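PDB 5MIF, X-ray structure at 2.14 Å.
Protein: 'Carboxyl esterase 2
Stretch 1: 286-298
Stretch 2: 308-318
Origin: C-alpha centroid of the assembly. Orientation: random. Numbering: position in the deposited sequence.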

# COMPACT_ATOMS: atom_id res chain seq x y z
N VAL A 286 1.67 0.22 14.18
CA VAL A 286 2.01 0.39 15.59
C VAL A 286 2.43 1.84 15.83
O VAL A 286 3.59 2.21 15.69
CB VAL A 286 3.11 -0.61 16.00
CG1 VAL A 286 3.48 -0.45 17.47
CG2 VAL A 286 2.62 -2.04 15.73
N ASP A 287 1.44 2.65 16.18
CA ASP A 287 1.57 4.10 16.16
C ASP A 287 0.39 4.74 16.88
O ASP A 287 -0.76 4.54 16.47
CB ASP A 287 1.62 4.61 14.71
CG ASP A 287 1.89 6.11 14.60
OD1 ASP A 287 1.80 6.84 15.61
OD2 ASP A 287 2.17 6.58 13.48
N PRO A 288 0.67 5.52 17.93
CA PRO A 288 -0.38 6.25 18.65
C PRO A 288 -1.21 7.14 17.73
O PRO A 288 -2.40 7.32 17.97
CB PRO A 288 0.40 7.13 19.64
CG PRO A 288 1.74 6.61 19.67
CD PRO A 288 2.01 5.85 18.43
N ILE A 289 -0.58 7.68 16.69
CA ILE A 289 -1.24 8.68 15.86
C ILE A 289 -1.98 8.02 14.67
O ILE A 289 -2.59 8.70 13.85
CB ILE A 289 -0.22 9.74 15.36
CG1 ILE A 289 -0.86 11.11 15.24
CG2 ILE A 289 0.43 9.35 14.06
CD1 ILE A 289 -1.16 11.71 16.58
N ARG A 290 -1.94 6.69 14.60
CA ARG A 290 -2.55 5.96 13.48
C ARG A 290 -4.03 6.30 13.26
O ARG A 290 -4.45 6.51 12.13
CB ARG A 290 -2.40 4.44 13.69
CG ARG A 290 -2.90 3.60 12.52
CD ARG A 290 -2.96 2.13 12.90
NE ARG A 290 -4.16 1.84 13.67
CZ ARG A 290 -4.31 0.81 14.50
NH1 ARG A 290 -3.32 -0.06 14.67
NH2 ARG A 290 -5.46 0.64 15.15
N GLN A 291 -4.81 6.36 14.34
CA GLN A 291 -6.25 6.61 14.22
C GLN A 291 -6.60 7.93 13.51
O GLN A 291 -7.61 8.03 12.80
CB GLN A 291 -6.91 6.58 15.61
CG GLN A 291 -8.43 6.64 15.59
CD GLN A 291 -9.06 5.33 15.14
OE1 GLN A 291 -8.62 4.25 15.53
NE2 GLN A 291 -10.10 5.42 14.31
N GLN A 292 -5.77 8.94 13.72
CA GLN A 292 -6.02 10.26 13.14
C GLN A 292 -6.03 10.24 11.62
O GLN A 292 -6.93 10.79 10.99
CB GLN A 292 -4.98 11.27 13.64
CG GLN A 292 -5.20 11.65 15.09
CD GLN A 292 -4.27 12.75 15.55
OE1 GLN A 292 -3.71 13.50 14.74
NE2 GLN A 292 -4.07 12.82 16.87
N GLY A 293 -5.01 9.61 11.03
CA GLY A 293 -4.93 9.50 9.59
C GLY A 293 -6.10 8.73 9.00
O GLY A 293 -6.71 9.18 8.02
N GLU A 294 -6.43 7.60 9.61
CA GLU A 294 -7.50 6.73 9.11
C GLU A 294 -8.86 7.43 9.20
O GLU A 294 -9.64 7.41 8.24
CB GLU A 294 -7.51 5.39 9.87
CG GLU A 294 -6.25 4.56 9.61
CD GLU A 294 -6.29 3.13 10.19
OE1 GLU A 294 -7.09 2.85 11.11
OE2 GLU A 294 -5.51 2.28 9.71
N ASP A 295 -9.13 8.06 10.34
CA ASP A 295 -10.37 8.82 10.50
C ASP A 295 -10.46 9.97 9.51
O ASP A 295 -11.52 10.23 8.95
CB ASP A 295 -10.51 9.35 11.94
CG ASP A 295 -10.82 8.25 12.94
OD1 ASP A 295 -11.27 7.16 12.51
OD2 ASP A 295 -10.62 8.47 14.15
N PHE A 296 -9.34 10.67 9.30
CA PHE A 296 -9.32 11.77 8.35
C PHE A 296 -9.64 11.25 6.94
O PHE A 296 -10.42 11.86 6.20
CB PHE A 296 -7.97 12.50 8.39
CG PHE A 296 -7.93 13.77 7.59
CD1 PHE A 296 -8.80 14.82 7.87
CD2 PHE A 296 -6.99 13.94 6.58
CE1 PHE A 296 -8.75 16.00 7.14
CE2 PHE A 296 -6.93 15.13 5.86
CZ PHE A 296 -7.81 16.16 6.13
N GLY A 297 -9.02 10.13 6.56
CA GLY A 297 -9.28 9.53 5.27
C GLY A 297 -10.73 9.11 5.07
O GLY A 297 -11.33 9.41 4.04
N ARG A 298 -11.31 8.45 6.08
CA ARG A 298 -12.71 8.02 6.01
C ARG A 298 -13.62 9.23 5.83
O ARG A 298 -14.60 9.19 5.08
CB ARG A 298 -13.12 7.26 7.27
CG ARG A 298 -12.43 5.93 7.43
CD ARG A 298 -12.93 5.23 8.67
NE ARG A 298 -12.44 3.86 8.76
CZ ARG A 298 -11.65 3.42 9.74
NH1 ARG A 298 -11.25 4.24 10.70
NH2 ARG A 298 -11.25 2.15 9.75
N ALA A 308 -7.45 7.44 -0.91
CA ALA A 308 -7.01 6.08 -0.63
C ALA A 308 -6.32 6.04 0.73
O ALA A 308 -5.52 6.92 1.06
CB ALA A 308 -6.07 5.59 -1.74
N ILE A 309 -6.62 5.01 1.52
CA ILE A 309 -6.01 4.84 2.83
C ILE A 309 -5.40 3.45 2.98
O ILE A 309 -6.06 2.42 2.79
CB ILE A 309 -7.02 5.05 3.99
CG1 ILE A 309 -7.95 6.24 3.71
CG2 ILE A 309 -6.27 5.20 5.31
CD1 ILE A 309 -9.32 6.08 4.31
N ILE A 310 -4.12 3.43 3.33
CA ILE A 310 -3.36 2.21 3.46
C ILE A 310 -2.64 2.12 4.80
O ILE A 310 -1.94 3.05 5.21
CB ILE A 310 -2.34 2.11 2.33
CG1 ILE A 310 -3.03 1.57 1.07
CG2 ILE A 310 -1.20 1.20 2.69
CD1 ILE A 310 -2.18 1.78 -0.15
N ARG A 311 -2.83 1.00 5.48
CA ARG A 311 -2.16 0.71 6.74
C ARG A 311 -1.07 -0.32 6.51
O ARG A 311 -1.32 -1.41 5.98
CB ARG A 311 -3.16 0.19 7.79
CG ARG A 311 -2.48 -0.31 9.08
CD ARG A 311 -3.43 -1.12 9.97
NE ARG A 311 -4.56 -0.34 10.46
CZ ARG A 311 -5.40 -0.75 11.41
NH1 ARG A 311 -5.25 -1.95 11.97
NH2 ARG A 311 -6.41 0.03 11.79
N VAL A 312 0.15 0.02 6.92
CA VAL A 312 1.29 -0.85 6.76
C VAL A 312 1.51 -1.61 8.05
O VAL A 312 1.75 -1.01 9.09
CB VAL A 312 2.56 -0.05 6.40
CG1 VAL A 312 3.68 -0.99 6.00
CG2 VAL A 312 2.27 0.92 5.29
N LEU A 313 1.42 -2.93 7.99
CA LEU A 313 1.52 -3.72 9.22
C LEU A 313 2.97 -3.93 9.66
O LEU A 313 3.88 -3.94 8.82
CB LEU A 313 0.82 -5.07 9.05
CG LEU A 313 -0.67 -5.07 9.37
CD1 LEU A 313 -1.46 -4.18 8.38
CD2 LEU A 313 -1.22 -6.49 9.40
N GLY A 314 3.18 -4.05 10.96
CA GLY A 314 4.48 -4.39 11.52
C GLY A 314 5.49 -3.25 11.57
O GLY A 314 6.68 -3.46 11.84
N THR A 315 5.05 -2.03 11.31
CA THR A 315 5.98 -0.90 11.34
C THR A 315 5.45 0.21 12.23
O THR A 315 4.33 0.13 12.74
CB THR A 315 6.28 -0.37 9.93
OG1 THR A 315 7.40 0.53 9.99
CG2 THR A 315 5.07 0.34 9.36
N ILE A 316 6.27 1.24 12.42
CA ILE A 316 6.02 2.28 13.41
C ILE A 316 6.13 3.68 12.83
O ILE A 316 6.58 3.85 11.69
CB ILE A 316 7.02 2.17 14.59
CG1 ILE A 316 8.45 2.37 14.07
CG2 ILE A 316 6.85 0.84 15.32
CD1 ILE A 316 9.51 2.26 15.14
N HIS A 317 5.75 4.67 13.62
CA HIS A 317 5.84 6.08 13.23
C HIS A 317 7.26 6.42 12.76
O HIS A 317 8.25 5.98 13.35
CB HIS A 317 5.44 6.98 14.40
CG HIS A 317 5.07 8.37 13.99
ND1 HIS A 317 3.78 8.72 13.63
CD2 HIS A 317 5.81 9.50 13.88
CE1 HIS A 317 3.75 10.00 13.32
NE2 HIS A 317 4.96 10.50 13.47
N GLY A 318 7.36 7.16 11.66
CA GLY A 318 8.65 7.59 11.15
C GLY A 318 9.25 6.70 10.07
O GLY A 318 10.33 7.01 9.56
O HOH W 1 4.96 4.34 16.38

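The helix 290-298 packs against the strand 308-312 in a roughly antiparallel sense (156° between their directions, axes 8.5 Å apart at closest approach); between the two whole stretches 567 Å² is buried, both sides summed.

The ionic part centres on Arg311. The CA-to-CB bond of Glu294 points sideways, but its m, t rotamer brings the carboxylate to Arg311, forming a salt bridge with two well-directed hydrogen bonds, Arg311 NE to Glu294 OE2 (2.9 Å) and Arg311 NH2 to Glu294 OE1 (3.0 Å). The carboxylate thus meets the guanidinium at its edge, near its plane, so it does not occupy the face over which the guanidinium of Arg290 stacks, centres 3.6 Å apart and planes at 16°. Arg290 NE and Arg311 NH2 approach to 3.4 Å as two donors of like charge, so the pair is not a hydrogen bond; the nearby carboxylate of Glu294 can offset part of the repulsion.

A second polar link joins the turn before the helix to the loop residue His317. Asp287 uses both carboxylate oxygens: OD1 accepts from Ile289 N (2.7 Å), a capping bond at the turn leading into the helix, while OD2 accepts from His317 ND1 (2.7 Å). The imidazole receives OD2 near its plane, as a ring nitrogen donor requires, and Ile289 CG2 also lies at the ring edge, 3.4 Å from His317 ND1.

Backbone contacts extend this link. Val286 N donates to Thr315 O (3.0 Å), and the O atom of one water lies 2.6 Å from Val286 O, to which it donates, and 2.9 Å from His317 N, from which it accepts.

Apolar packing completes the contact. Val286 CB lies 4.1 Å from Ile316 CG2; both residues are buried, a setting that suits two branched apolar side chains. At the other end, the CA-to-CB bond of Ile309 points toward the helix, and CD1 of Ile309 reaches Gly297 C at 3.4 Å. Glycine suits this position: an ideal CB there would sit 2.5 Å from Ile309 CG1, a clash.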